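D-lactate dehydrogenase (Fermentative) (Pseudomonas aeruginosa, PDB 6ABJ) catalyses the NAD-dependent interconversion of pyruvate and D-lactate as a tetrameric, probably fermentative, member of the D-isomer-specific 2-hydroxyacid dehydrogenase family. Local coordinates at residues D281-D286 with V306-H311; N255-I260 with D294-R299; L20-Q25 with H44-H49; C221-D226 with G251-A256; A93-V98 with V110-A115. All coordinates share one frame; numbering follows the deposited sequence.

Contact 1: residues D281-D286 with V306-H311; sequences DIFFED and VVVTAH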
# COMPACT_ATOMS: atom_id res chain seq x y z
N ASP B 281 24.46 2.21 -6.41
CA ASP B 281 23.91 3.55 -6.62
C ASP B 281 22.43 3.75 -6.25
O ASP B 281 21.92 4.87 -6.31
CB ASP B 281 23.99 3.89 -8.11
CG ASP B 281 25.39 4.26 -8.55
OD1 ASP B 281 25.96 5.15 -7.88
OD2 ASP B 281 25.89 3.68 -9.55
N ILE B 282 21.72 2.67 -5.92
CA ILE B 282 20.24 2.69 -5.82
C ILE B 282 19.80 2.21 -4.45
O ILE B 282 19.04 2.85 -3.78
CB ILE B 282 19.57 1.74 -6.85
CG1 ILE B 282 20.04 2.01 -8.29
CG2 ILE B 282 18.03 1.84 -6.75
CD1 ILE B 282 19.49 3.26 -8.92
N PHE B 283 20.27 1.02 -4.09
CA PHE B 283 19.90 0.38 -2.89
C PHE B 283 20.45 1.03 -1.62
O PHE B 283 21.28 1.92 -1.66
CB PHE B 283 20.34 -1.06 -2.95
CG PHE B 283 19.54 -1.98 -3.89
CD1 PHE B 283 18.49 -1.55 -4.69
CD2 PHE B 283 19.84 -3.34 -3.89
CE1 PHE B 283 17.81 -2.47 -5.50
CE2 PHE B 283 19.20 -4.23 -4.70
CZ PHE B 283 18.14 -3.82 -5.47
N PHE B 284 19.90 0.58 -0.51
CA PHE B 284 20.29 0.97 0.83
C PHE B 284 19.96 2.38 1.17
O PHE B 284 20.53 2.92 2.08
CB PHE B 284 21.81 0.74 1.02
CG PHE B 284 22.29 -0.55 0.47
CD1 PHE B 284 21.87 -1.73 1.05
CD2 PHE B 284 23.10 -0.59 -0.66
CE1 PHE B 284 22.28 -2.93 0.52
CE2 PHE B 284 23.51 -1.78 -1.19
CZ PHE B 284 23.11 -2.95 -0.59
N GLU B 285 19.06 2.99 0.43
CA GLU B 285 18.66 4.35 0.66
C GLU B 285 17.16 4.47 0.39
O GLU B 285 16.68 3.80 -0.49
CB GLU B 285 19.34 5.15 -0.41
CG GLU B 285 19.19 6.66 -0.27
CD GLU B 285 20.45 7.31 0.27
OE1 GLU B 285 21.28 6.59 0.89
OE2 GLU B 285 20.61 8.54 0.04
N ASP B 286 16.49 5.34 1.09
CA ASP B 286 15.11 5.65 0.80
C ASP B 286 15.07 6.69 -0.26
O ASP B 286 15.33 7.85 0.01
CB ASP B 286 14.40 6.14 2.01
CG ASP B 286 12.95 6.52 1.75
OD1 ASP B 286 12.44 6.43 0.61
OD2 ASP B 286 12.33 6.97 2.70
N VAL B 306 6.53 -9.69 -9.67
CA VAL B 306 7.94 -9.37 -9.32
C VAL B 306 8.05 -8.85 -7.90
O VAL B 306 7.26 -8.02 -7.50
CB VAL B 306 8.50 -8.30 -10.26
CG1 VAL B 306 9.89 -7.86 -9.84
CG2 VAL B 306 8.49 -8.80 -11.68
N VAL B 307 9.02 -9.39 -7.14
CA VAL B 307 9.35 -8.88 -5.80
C VAL B 307 10.85 -8.61 -5.78
O VAL B 307 11.62 -9.50 -6.14
CB VAL B 307 9.01 -9.94 -4.70
CG1 VAL B 307 9.53 -9.49 -3.36
CG2 VAL B 307 7.46 -10.14 -4.65
N VAL B 308 11.18 -7.42 -5.34
CA VAL B 308 12.57 -6.96 -5.23
C VAL B 308 12.80 -6.59 -3.80
O VAL B 308 12.03 -5.85 -3.21
CB VAL B 308 12.85 -5.73 -6.09
CG1 VAL B 308 14.31 -5.23 -5.85
CG2 VAL B 308 12.58 -6.05 -7.53
N THR B 309 13.86 -7.21 -3.19
CA THR B 309 14.37 -6.81 -1.93
C THR B 309 15.77 -6.20 -2.15
O THR B 309 16.45 -6.58 -3.09
CB THR B 309 14.39 -7.99 -0.90
OG1 THR B 309 15.05 -9.12 -1.43
CG2 THR B 309 12.92 -8.43 -0.54
N ALA B 310 16.12 -5.24 -1.29
CA ALA B 310 17.23 -4.34 -1.57
C ALA B 310 18.54 -4.85 -0.96
O ALA B 310 19.07 -4.30 0.04
CB ALA B 310 16.89 -2.90 -1.19
N HIS B 311 18.98 -5.97 -1.51
CA HIS B 311 20.12 -6.75 -1.03
C HIS B 311 20.06 -7.03 0.46
O HIS B 311 20.90 -6.57 1.28
CB HIS B 311 21.44 -6.11 -1.42
CG HIS B 311 22.57 -7.10 -1.46
ND1 HIS B 311 23.60 -7.00 -2.35
CD2 HIS B 311 22.75 -8.27 -0.79
CE1 HIS B 311 24.38 -8.07 -2.25
NE2 HIS B 311 23.90 -8.85 -1.29
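Phe283 and Ala310 bring the two backbones closest, their CA atoms 5.6 Å apart. Segment 281-286 is irregular, whereas 306-311 begins on strand 306-308, at the edge of this chain's seven-stranded sheet, and leaves it through an inverse gamma turn centred on Ala310. A weak bond from His311 N to Thr309 O closes that turn.

The Phe283 ring lies against it. Ala310 CA sits over one face as a CH-pi contact, 3.8 Å from the ring centroid and 18° off the normal, shifted toward the rim. Ala310 CB meets Phe283 CG at 3.9 Å, Phe283 CD2 reaches Ala310 C at 3.5 Å, and at the far end Phe283 CZ touches Val308 CG1. Phe284 runs alongside His311, both side chains pointing the same way: Phe284 CZ meets His311 CB at 3.7 Å and Phe284 CE1 comes to 3.5 Å from Ala310 O. The ring of Phe148 of the second subunit meets Phe283.

His311 CG is anti to the backbone N (chi1 -157°), and the imidazole leads away from this patch, ND1 bonding to Glu279, a pairing consistent with the His-Glu couple of the family's active site. The contact itself is apolar and CH-pi in character, resting two phenylalanine rings on the turn, with the polar ends of Thr309 and His311 bonded outside it, to the NADH-binding Asp274 and to Glu279.

Contact 2: residues N255-I260 with D294-R299; sequences NAAALI and DDVLAR
Ala256, Ala257 and Ile260 meet Val296 and Arg299 where the first turns of helices 256-265 and 295-302 lie side by side in the Rossmann-type coenzyme domain. The short axes approach to 9.4 Å and run in broadly the same sense, 44° apart. Val296 is the hub. Val296 CG1, anti to the backbone N (chi1 171°), lies 3.8 Å from Ala256 CB and equally far from Ile260 CD1, and also reaches the backbone at Ala257 N. CG2, the other branch, faces Ala257 CB more loosely.

These helices belong to successive beta-alpha-beta crossovers: 256-265 leads from strand 243-247 to 268-273, and 295-302 leads on from there to strand 306-308. One turn further along, Ile260 and Arg299 cross obliquely, Ile260 CG2 lying 4.0 Å from Arg299 CG, so the aliphatic part of the arginine completes the apolar seam. Arg299 bends at chi2 (65°), and beyond the two segments its guanidinium forms a salt bridge with Asp295 of the third subunit. Asp295 returns the same bond to Arg299 of that subunit, so the pair is reciprocal.

The start of helix 295-302 is fixed by its N-cap, Asp294. Asp294 OD1 accepts from Leu297 N at 3.1 Å, the amide arriving from well above the carboxylate plane, and more weakly from Val296 N at 3.0 Å. OD2 of the same carboxylate bonds to Tyr276 OH, and Tyr276 also touches Ala256 of the facing helix.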
# COMPACT_ATOMS: atom_id res chain seq x y z
N ASN B 255 20.58 -9.87 -17.35
CA ASN B 255 20.36 -8.69 -18.12
C ASN B 255 18.95 -8.23 -17.86
O ASN B 255 18.01 -8.64 -18.52
CB ASN B 255 20.56 -8.93 -19.64
CG ASN B 255 20.53 -7.65 -20.44
OD1 ASN B 255 20.37 -6.55 -19.90
ND2 ASN B 255 20.61 -7.80 -21.76
N ALA B 256 18.84 -7.32 -16.92
CA ALA B 256 17.52 -6.91 -16.41
C ALA B 256 16.63 -6.40 -17.49
O ALA B 256 15.42 -6.67 -17.52
CB ALA B 256 17.71 -5.87 -15.33
N ALA B 257 17.22 -5.70 -18.44
CA ALA B 257 16.48 -5.20 -19.55
C ALA B 257 15.73 -6.28 -20.29
O ALA B 257 14.65 -6.04 -20.72
CB ALA B 257 17.42 -4.41 -20.52
N ALA B 258 16.33 -7.46 -20.49
CA ALA B 258 15.68 -8.60 -21.18
C ALA B 258 14.53 -9.29 -20.37
O ALA B 258 13.62 -9.91 -20.90
CB ALA B 258 16.75 -9.68 -21.46
N LEU B 259 14.58 -9.11 -19.06
CA LEU B 259 13.53 -9.67 -18.18
C LEU B 259 12.18 -9.02 -18.45
O LEU B 259 11.17 -9.67 -18.34
CB LEU B 259 13.92 -9.45 -16.75
CG LEU B 259 15.17 -10.13 -16.16
CD1 LEU B 259 15.45 -9.66 -14.78
CD2 LEU B 259 14.98 -11.59 -16.16
N ILE B 260 12.18 -7.76 -18.83
CA ILE B 260 10.96 -7.02 -19.03
C ILE B 260 10.10 -7.63 -20.09
O ILE B 260 8.90 -7.80 -19.93
CB ILE B 260 11.29 -5.56 -19.36
CG1 ILE B 260 11.80 -4.88 -18.10
CG2 ILE B 260 10.08 -4.80 -19.85
CD1 ILE B 260 12.42 -3.55 -18.37
N ASP B 294 16.11 5.10 -13.13
CA ASP B 294 16.30 3.87 -13.88
C ASP B 294 15.02 3.30 -14.46
O ASP B 294 14.20 2.76 -13.71
CB ASP B 294 16.94 2.86 -12.92
CG ASP B 294 17.41 1.60 -13.60
OD1 ASP B 294 16.82 1.21 -14.62
OD2 ASP B 294 18.38 0.99 -13.08
N ASP B 295 14.85 3.40 -15.77
CA ASP B 295 13.65 2.95 -16.44
C ASP B 295 13.38 1.45 -16.27
O ASP B 295 12.23 1.01 -16.09
CB ASP B 295 13.73 3.25 -17.94
CG ASP B 295 13.68 4.74 -18.27
OD1 ASP B 295 13.30 5.58 -17.43
OD2 ASP B 295 14.01 5.06 -19.42
N VAL B 296 14.45 0.67 -16.31
CA VAL B 296 14.35 -0.78 -16.26
C VAL B 296 13.89 -1.25 -14.87
O VAL B 296 12.92 -1.95 -14.75
CB VAL B 296 15.68 -1.42 -16.63
CG1 VAL B 296 15.64 -2.91 -16.38
CG2 VAL B 296 15.95 -1.14 -18.10
N LEU B 297 14.59 -0.83 -13.83
CA LEU B 297 14.17 -1.11 -12.48
C LEU B 297 12.77 -0.60 -12.22
O LEU B 297 12.01 -1.28 -11.58
CB LEU B 297 15.12 -0.48 -11.45
CG LEU B 297 14.84 -0.79 -9.99
CD1 LEU B 297 14.91 -2.27 -9.75
CD2 LEU B 297 15.82 -0.09 -9.07
N ALA B 298 12.44 0.61 -12.66
CA ALA B 298 11.08 1.14 -12.40
C ALA B 298 10.00 0.19 -13.00
O ALA B 298 8.91 -0.06 -12.39
CB ALA B 298 10.91 2.54 -12.92
N ARG B 299 10.28 -0.32 -14.16
CA ARG B 299 9.34 -1.18 -14.86
C ARG B 299 9.24 -2.53 -14.15
O ARG B 299 8.15 -3.03 -13.95
CB ARG B 299 9.74 -1.38 -16.32
CG ARG B 299 8.74 -2.22 -17.13
CD ARG B 299 7.45 -1.48 -17.26
NE ARG B 299 6.67 -1.87 -18.44
CZ ARG B 299 5.46 -2.44 -18.45
NH1 ARG B 299 4.84 -2.80 -17.34
NH2 ARG B 299 4.89 -2.70 -19.60

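Contact 3: residues L20-Q25 with H44-H49; sequences LFFSSQ and HFQQAH
Phe21 and Phe45 lie side by side on one face of a parallel strand pair, pointing the same way, in the beta-alpha-beta unit of strand 18-21, helix 26-35 and strand 42-45. Phe45 CE1 stands 3.5 Å above the centre of the Phe21 ring, but the planes are inclined at 32°. Helix 26-35 packs on both rings through Phe32. On the other face Leu20 crosses His44 at about a right angle, Leu20 CD1 meeting His44 CB at 3.9 Å.

The backbones hold this register through Phe21 N to His44 O (2.7 Å) and Gln46 N to Phe21 O (2.8 Å). Past the strands the chains stay joined: Ser23 N bonds to Ala48 O, Ser24 N to Gln46 O. Phe22 sets its ring edge toward Ala48 O, the oxygen lying in the ring plane near CD1. The Gln46 side chain bends at chi2 (53°) and OE1 accepts from Ala48 N in its carbonyl plane, on a lone pair, holding the side chain against its own backbone.

His49 ND1 donates to Ser23 OG at 2.9 Å, close to the imidazole plane, and that hydroxyl also bonds to Asp70. Water 1 donates to both Ser24 O (2.7 Å) and Gln47 O (2.6 Å).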
# COMPACT_ATOMS: atom_id res chain seq x y z
N LEU B 20 35.73 4.66 12.51
CA LEU B 20 34.62 5.49 12.08
C LEU B 20 33.81 4.73 11.01
O LEU B 20 34.34 4.39 9.95
CB LEU B 20 35.09 6.86 11.54
CG LEU B 20 33.97 7.80 11.05
CD1 LEU B 20 32.99 8.17 12.16
CD2 LEU B 20 34.60 9.05 10.43
N PHE B 21 32.52 4.50 11.29
CA PHE B 21 31.59 3.87 10.35
C PHE B 21 30.76 4.92 9.59
O PHE B 21 30.15 5.76 10.23
CB PHE B 21 30.59 3.00 11.11
CG PHE B 21 31.21 1.81 11.81
CD1 PHE B 21 31.95 1.97 12.99
CD2 PHE B 21 31.01 0.53 11.31
CE1 PHE B 21 32.50 0.86 13.63
CE2 PHE B 21 31.53 -0.57 11.96
CZ PHE B 21 32.30 -0.41 13.12
N PHE B 22 30.83 4.90 8.25
CA PHE B 22 30.03 5.75 7.43
C PHE B 22 28.82 4.89 6.98
O PHE B 22 28.85 3.66 7.10
CB PHE B 22 30.78 6.25 6.20
CG PHE B 22 31.76 7.32 6.48
CD1 PHE B 22 31.38 8.66 6.46
CD2 PHE B 22 33.10 6.99 6.81
CE1 PHE B 22 32.30 9.66 6.75
CE2 PHE B 22 34.02 7.99 7.11
CZ PHE B 22 33.61 9.34 7.07
N SER B 23 27.76 5.59 6.58
CA SER B 23 26.46 4.97 6.12
C SER B 23 25.86 4.03 7.17
O SER B 23 25.34 2.99 6.87
CB SER B 23 26.66 4.29 4.77
OG SER B 23 27.05 5.25 3.74
N SER B 24 25.96 4.42 8.43
CA SER B 24 25.60 3.54 9.56
C SER B 24 24.10 3.41 9.72
O SER B 24 23.38 4.40 9.60
CB SER B 24 26.18 4.09 10.85
OG SER B 24 27.61 4.20 10.78
N GLN B 25 23.66 2.18 9.97
CA GLN B 25 22.25 1.88 10.22
C GLN B 25 22.21 1.39 11.65
O GLN B 25 23.23 0.94 12.19
CB GLN B 25 21.78 0.72 9.31
CG GLN B 25 21.89 1.03 7.83
CD GLN B 25 20.91 2.09 7.45
OE1 GLN B 25 19.91 2.32 8.15
NE2 GLN B 25 21.22 2.80 6.39
N HIS B 44 32.76 4.56 16.42
CA HIS B 44 32.02 5.78 16.08
C HIS B 44 31.14 5.52 14.86
O HIS B 44 31.62 5.12 13.78
CB HIS B 44 32.98 6.96 15.83
CG HIS B 44 33.66 7.45 17.09
ND1 HIS B 44 33.21 8.55 17.79
CD2 HIS B 44 34.73 6.99 17.77
CE1 HIS B 44 33.97 8.74 18.85
NE2 HIS B 44 34.90 7.80 18.87
N PHE B 45 29.85 5.77 15.02
CA PHE B 45 28.82 5.54 13.96
C PHE B 45 28.29 6.85 13.39
O PHE B 45 27.54 7.52 14.00
CB PHE B 45 27.66 4.71 14.52
CG PHE B 45 28.07 3.35 14.96
CD1 PHE B 45 28.35 2.36 14.01
CD2 PHE B 45 28.23 3.04 16.30
CE1 PHE B 45 28.75 1.08 14.39
CE2 PHE B 45 28.66 1.77 16.68
CZ PHE B 45 28.92 0.79 15.74
N GLN B 46 28.71 7.17 12.18
CA GLN B 46 28.20 8.29 11.41
C GLN B 46 27.15 7.81 10.39
O GLN B 46 27.42 6.96 9.53
CB GLN B 46 29.37 8.92 10.66
CG GLN B 46 29.05 9.96 9.62
CD GLN B 46 28.19 11.05 10.20
OE1 GLN B 46 27.06 11.31 9.72
NE2 GLN B 46 28.68 11.67 11.27
N GLN B 47 25.97 8.40 10.42
CA GLN B 47 24.95 8.04 9.44
C GLN B 47 25.30 8.48 8.01
O GLN B 47 24.92 7.84 7.05
CB GLN B 47 23.62 8.68 9.84
CG GLN B 47 23.14 8.21 11.19
CD GLN B 47 21.74 8.70 11.47
OE1 GLN B 47 21.15 9.44 10.66
NE2 GLN B 47 21.19 8.31 12.62
N ALA B 48 26.00 9.59 7.86
CA ALA B 48 26.21 10.12 6.52
C ALA B 48 27.04 9.20 5.66
O ALA B 48 27.88 8.48 6.15
CB ALA B 48 26.89 11.47 6.62
N HIS B 49 26.78 9.25 4.36
CA HIS B 49 27.60 8.60 3.35
C HIS B 49 29.01 9.16 3.32
O HIS B 49 29.21 10.37 3.47
CB HIS B 49 27.03 8.74 1.95
CG HIS B 49 25.66 8.19 1.78
ND1 HIS B 49 25.21 7.06 2.44
CD2 HIS B 49 24.62 8.61 1.00
CE1 HIS B 49 23.96 6.81 2.08
NE2 HIS B 49 23.59 7.73 1.21
O HOH W 1 23.12 5.99 7.42

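Contact 4: residues C221-D226 with G251-A256; sequences CPLTAD and GALVNA
Cys221 and Leu223 grip Leu253 and Ala252 through apolar contacts. Leu253 sends its two methyls toward Cys221. Leu253 CD2 lies 3.9 Å from Cys221 SG, and Leu253 CD1 is almost as near; the sulphur meets both from the crowded position between its backbone N and carbonyl carbon (chi1 52°). Leu223 works beside it: both its methyls touch the Ala252 methyl, Leu223 CD2 at 3.8 Å and CD1 at 3.9 Å from Ala252 CB, while Leu223 CD1 is also 4.2 Å from Leu253 CD2.

A second kind of contact sets methyls against backbone oxygens. Leu253 CD1 approaches Cys221 O to 3.4 Å, and its CD2 lies near Pro222 O; these are van der Waals contacts.

Hydrogen bonds run within and around the loops rather than between them. Val254 N bonds to Gly251 O across the 3-10 turn, at a long 3.3 Å. The 221-226 loop is braced by Thr227 OG1, which reaches both Pro222 O and Thr224 N. Beyond the contact, Ala252 pairs through its backbone with His229, and Leu253 with Ile231, tying segment 251-256 to the chain that follows 221-226.

Cys221 also touches the residues of a GxGxxG pattern, consistent with the coenzyme-binding turn of a Rossmann fold. The two loops leave the carboxyl ends of adjacent parallel strands, 216-219 and 243-247, and lead to helices 233-238 and 256-265.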
# COMPACT_ATOMS: atom_id res chain seq x y z
N CYS B 221 25.76 -18.74 -8.74
CA CYS B 221 27.12 -18.85 -9.22
C CYS B 221 27.84 -17.51 -9.03
O CYS B 221 27.20 -16.44 -9.09
CB CYS B 221 27.12 -19.26 -10.68
SG CYS B 221 26.05 -18.17 -11.69
N PRO B 222 29.19 -17.56 -8.83
CA PRO B 222 30.00 -16.35 -8.84
C PRO B 222 29.88 -15.56 -10.12
O PRO B 222 29.64 -16.12 -11.23
CB PRO B 222 31.46 -16.90 -8.68
CG PRO B 222 31.27 -18.16 -7.88
CD PRO B 222 30.00 -18.75 -8.49
N LEU B 223 30.02 -14.24 -9.99
CA LEU B 223 30.06 -13.39 -11.17
C LEU B 223 31.49 -13.35 -11.76
O LEU B 223 32.42 -13.01 -11.05
CB LEU B 223 29.59 -11.95 -10.85
CG LEU B 223 29.81 -10.91 -11.97
CD1 LEU B 223 28.97 -11.20 -13.18
CD2 LEU B 223 29.58 -9.47 -11.46
N THR B 224 31.63 -13.63 -13.04
CA THR B 224 32.92 -13.63 -13.74
C THR B 224 32.61 -13.21 -15.15
O THR B 224 31.43 -13.01 -15.50
CB THR B 224 33.55 -15.02 -13.79
OG1 THR B 224 32.74 -15.87 -14.63
CG2 THR B 224 33.67 -15.61 -12.39
N ALA B 225 33.63 -13.07 -15.98
CA ALA B 225 33.41 -12.69 -17.37
C ALA B 225 32.49 -13.69 -18.04
O ALA B 225 31.72 -13.33 -18.90
CB ALA B 225 34.75 -12.60 -18.14
N ASP B 226 32.59 -14.96 -17.64
CA ASP B 226 31.75 -16.04 -18.21
C ASP B 226 30.28 -16.07 -17.77
O ASP B 226 29.41 -16.54 -18.49
CB ASP B 226 32.34 -17.39 -17.84
CG ASP B 226 33.07 -18.02 -18.99
OD1 ASP B 226 33.60 -17.24 -19.80
OD2 ASP B 226 33.13 -19.27 -19.08
N GLY B 251 23.91 -8.89 -9.22
CA GLY B 251 23.06 -8.21 -10.19
C GLY B 251 23.40 -8.49 -11.61
O GLY B 251 22.53 -8.76 -12.45
N ALA B 252 24.70 -8.52 -11.88
CA ALA B 252 25.16 -8.62 -13.27
C ALA B 252 24.99 -10.02 -13.85
O ALA B 252 25.34 -10.23 -15.00
CB ALA B 252 26.64 -8.13 -13.39
N LEU B 253 24.53 -10.99 -13.05
CA LEU B 253 24.24 -12.36 -13.60
C LEU B 253 23.12 -12.32 -14.59
O LEU B 253 22.93 -13.22 -15.41
CB LEU B 253 23.93 -13.36 -12.48
CG LEU B 253 25.04 -13.70 -11.51
CD1 LEU B 253 24.59 -14.66 -10.43
CD2 LEU B 253 26.29 -14.31 -12.20
N VAL B 254 22.32 -11.24 -14.55
CA VAL B 254 21.17 -11.16 -15.39
C VAL B 254 21.16 -9.84 -16.17
O VAL B 254 21.69 -8.83 -15.71
CB VAL B 254 19.93 -11.32 -14.47
CG1 VAL B 254 19.45 -9.98 -13.98
CG2 VAL B 254 18.83 -11.98 -15.23
N ASN B 255 20.58 -9.87 -17.35
CA ASN B 255 20.36 -8.69 -18.12
C ASN B 255 18.95 -8.23 -17.86
O ASN B 255 18.01 -8.64 -18.52
CB ASN B 255 20.56 -8.93 -19.64
CG ASN B 255 20.53 -7.65 -20.44
OD1 ASN B 255 20.37 -6.55 -19.90
ND2 ASN B 255 20.61 -7.80 -21.76
N ALA B 256 18.84 -7.32 -16.92
CA ALA B 256 17.52 -6.91 -16.41
C ALA B 256 16.63 -6.40 -17.49
O ALA B 256 15.42 -6.67 -17.52
CB ALA B 256 17.71 -5.87 -15.33

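Contact 5: residues A93-V98 with V110-A115; sequences AGYNHV and VVHVPA. With ACT (acetate ion), chain D.
Ala93 and Val113 run closest, CA to CA 4.6 Å, and Ala93 CA makes a short CA-H...O contact of 3.0 Å with Val113 O. Beside it, His112 reaches back across the gap: His112 ND1 donates to Ala93 O at 2.7 Å, nearly straight at 164°, with the oxygen in the imidazole plane and the N-H arriving in the carbonyl plane on a lone pair. CG of His112 lies between its backbone N and carbonyl carbon (chi1 81°), and the bond to Ala93 O fixes how the ring is turned. Tyr95 then brings a ring edge toward the face of this imidazole in an offset edge-to-face pair, centroids 5.7 Å apart, with Tyr95 CD2 3.9 Å from His112 ND1.

Strand 110-111 is the outermost strand within this chain of the five-stranded parallel sheet, and segment 93-98 leaves the neighbouring strand 87-90 toward helix 100-105, so the contact spans a beta-alpha-beta crossover of the catalytic domain. Segment 93-98 ends in a type I turn from Tyr95 to Val98, where Val98 N bonds to Tyr95 O. There the Val98 and Val110 side chains slide past each other in opposite directions, Val98 CG1 4.1 Å from Val110 CG2.

Between these two ends Gly94 N donates to OXT of an acetate ion at 3.0 Å, and the acetate is also held by Tyr116 OH. It probably came from the crystallisation liquor, yet a carboxylate at this backbone amide is consistent with the place where a D-2-hydroxyacid dehydrogenase takes its substrate carboxylate.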
# COMPACT_ATOMS: atom_id res chain seq x y z
N ALA B 93 30.98 -7.91 1.23
CA ALA B 93 31.80 -8.71 0.36
C ALA B 93 32.24 -7.89 -0.82
O ALA B 93 33.41 -7.95 -1.23
CB ALA B 93 31.07 -9.97 -0.07
N GLY B 94 31.31 -7.11 -1.39
CA GLY B 94 31.59 -6.40 -2.63
C GLY B 94 32.43 -5.16 -2.38
O GLY B 94 32.44 -4.60 -1.27
N TYR B 95 33.14 -4.75 -3.42
CA TYR B 95 34.08 -3.60 -3.35
C TYR B 95 34.19 -2.81 -4.66
O TYR B 95 35.21 -2.17 -4.89
CB TYR B 95 35.48 -4.05 -2.92
CG TYR B 95 36.00 -5.22 -3.65
CD1 TYR B 95 36.58 -5.09 -4.94
CD2 TYR B 95 35.92 -6.48 -3.07
CE1 TYR B 95 37.04 -6.20 -5.60
CE2 TYR B 95 36.39 -7.60 -3.74
CZ TYR B 95 36.97 -7.44 -4.97
OH TYR B 95 37.41 -8.53 -5.57
N ASN B 96 33.10 -2.78 -5.46
CA ASN B 96 33.11 -2.08 -6.75
C ASN B 96 33.35 -0.61 -6.61
O ASN B 96 33.97 0.01 -7.47
CB ASN B 96 31.76 -2.23 -7.46
CG ASN B 96 31.54 -3.61 -8.02
OD1 ASN B 96 32.48 -4.31 -8.42
ND2 ASN B 96 30.27 -4.02 -8.08
N HIS B 97 32.78 -0.05 -5.55
CA HIS B 97 32.97 1.34 -5.12
C HIS B 97 34.42 1.77 -4.73
O HIS B 97 34.65 2.97 -4.43
CB HIS B 97 32.05 1.62 -3.93
CG HIS B 97 32.25 0.71 -2.73
ND1 HIS B 97 32.34 -0.68 -2.79
CD2 HIS B 97 32.29 1.01 -1.40
CE1 HIS B 97 32.41 -1.17 -1.57
NE2 HIS B 97 32.38 -0.17 -0.71
N VAL B 98 35.35 0.83 -4.68
CA VAL B 98 36.74 1.15 -4.27
C VAL B 98 37.66 1.25 -5.45
O VAL B 98 37.80 0.30 -6.22
CB VAL B 98 37.32 0.07 -3.30
CG1 VAL B 98 38.67 0.53 -2.76
CG2 VAL B 98 36.37 -0.18 -2.14
N VAL B 110 42.85 -2.48 2.05
CA VAL B 110 41.42 -2.65 2.02
C VAL B 110 41.15 -4.07 2.44
O VAL B 110 41.78 -4.98 1.94
CB VAL B 110 40.86 -2.41 0.60
CG1 VAL B 110 39.38 -2.75 0.58
CG2 VAL B 110 41.07 -0.94 0.19
N VAL B 111 40.27 -4.26 3.40
CA VAL B 111 39.84 -5.60 3.75
C VAL B 111 38.30 -5.73 3.57
O VAL B 111 37.61 -4.73 3.54
CB VAL B 111 40.25 -5.96 5.18
CG1 VAL B 111 41.78 -6.11 5.19
CG2 VAL B 111 39.71 -4.97 6.18
N HIS B 112 37.83 -6.95 3.51
CA HIS B 112 36.38 -7.19 3.33
C HIS B 112 35.93 -8.51 3.92
O HIS B 112 36.72 -9.29 4.44
CB HIS B 112 36.10 -7.17 1.84
CG HIS B 112 36.41 -8.44 1.13
ND1 HIS B 112 35.69 -8.83 0.01
CD2 HIS B 112 37.41 -9.33 1.27
CE1 HIS B 112 36.22 -9.96 -0.45
NE2 HIS B 112 37.25 -10.29 0.30
N VAL B 113 34.62 -8.75 3.84
CA VAL B 113 33.99 -9.99 4.24
C VAL B 113 34.02 -10.92 3.03
O VAL B 113 33.44 -10.57 1.99
CB VAL B 113 32.54 -9.70 4.72
CG1 VAL B 113 31.89 -11.01 5.14
CG2 VAL B 113 32.59 -8.70 5.86
N PRO B 114 34.62 -12.13 3.15
CA PRO B 114 34.77 -12.95 1.98
C PRO B 114 33.46 -13.52 1.44
O PRO B 114 33.36 -13.73 0.25
CB PRO B 114 35.68 -14.09 2.43
CG PRO B 114 35.63 -14.10 3.92
CD PRO B 114 35.10 -12.78 4.38
N ALA B 115 32.48 -13.79 2.31
CA ALA B 115 31.21 -14.47 1.93
C ALA B 115 30.16 -14.22 3.02
O ALA B 115 30.51 -14.15 4.18
CB ALA B 115 31.43 -15.96 1.82
C ACT D . 27.64 -6.32 -1.46
O ACT D . 27.79 -6.02 -2.67
OXT ACT D . 28.35 -7.18 -0.90
CH3 ACT D . 26.57 -5.63 -0.67

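How the contacts relate
Contacts 3 and 5 reach the five-stranded sheet of the catalytic part, centres 17 Å apart, while contacts 1, 2 and 4 lie in the NAD-binding part. Contacts 2 and 4 share Asn255 and Ala256, and Leu259 packs on Val254. Contact 1 is joined to contact 2 by Ile282 CG2 on Leu297 CD2 (3.7 Å), and to contact 3 by a weak bond between Glu285 and His49, one bridge between the two parts. The acetate held at contact 5 lies about 4 Å from the side chain of His311 in contact 1, so these two contacts flank the probable substrate cleft. Contact 4's Cys221 side chain is about 6 Å from that of the NADH-binding Asp190.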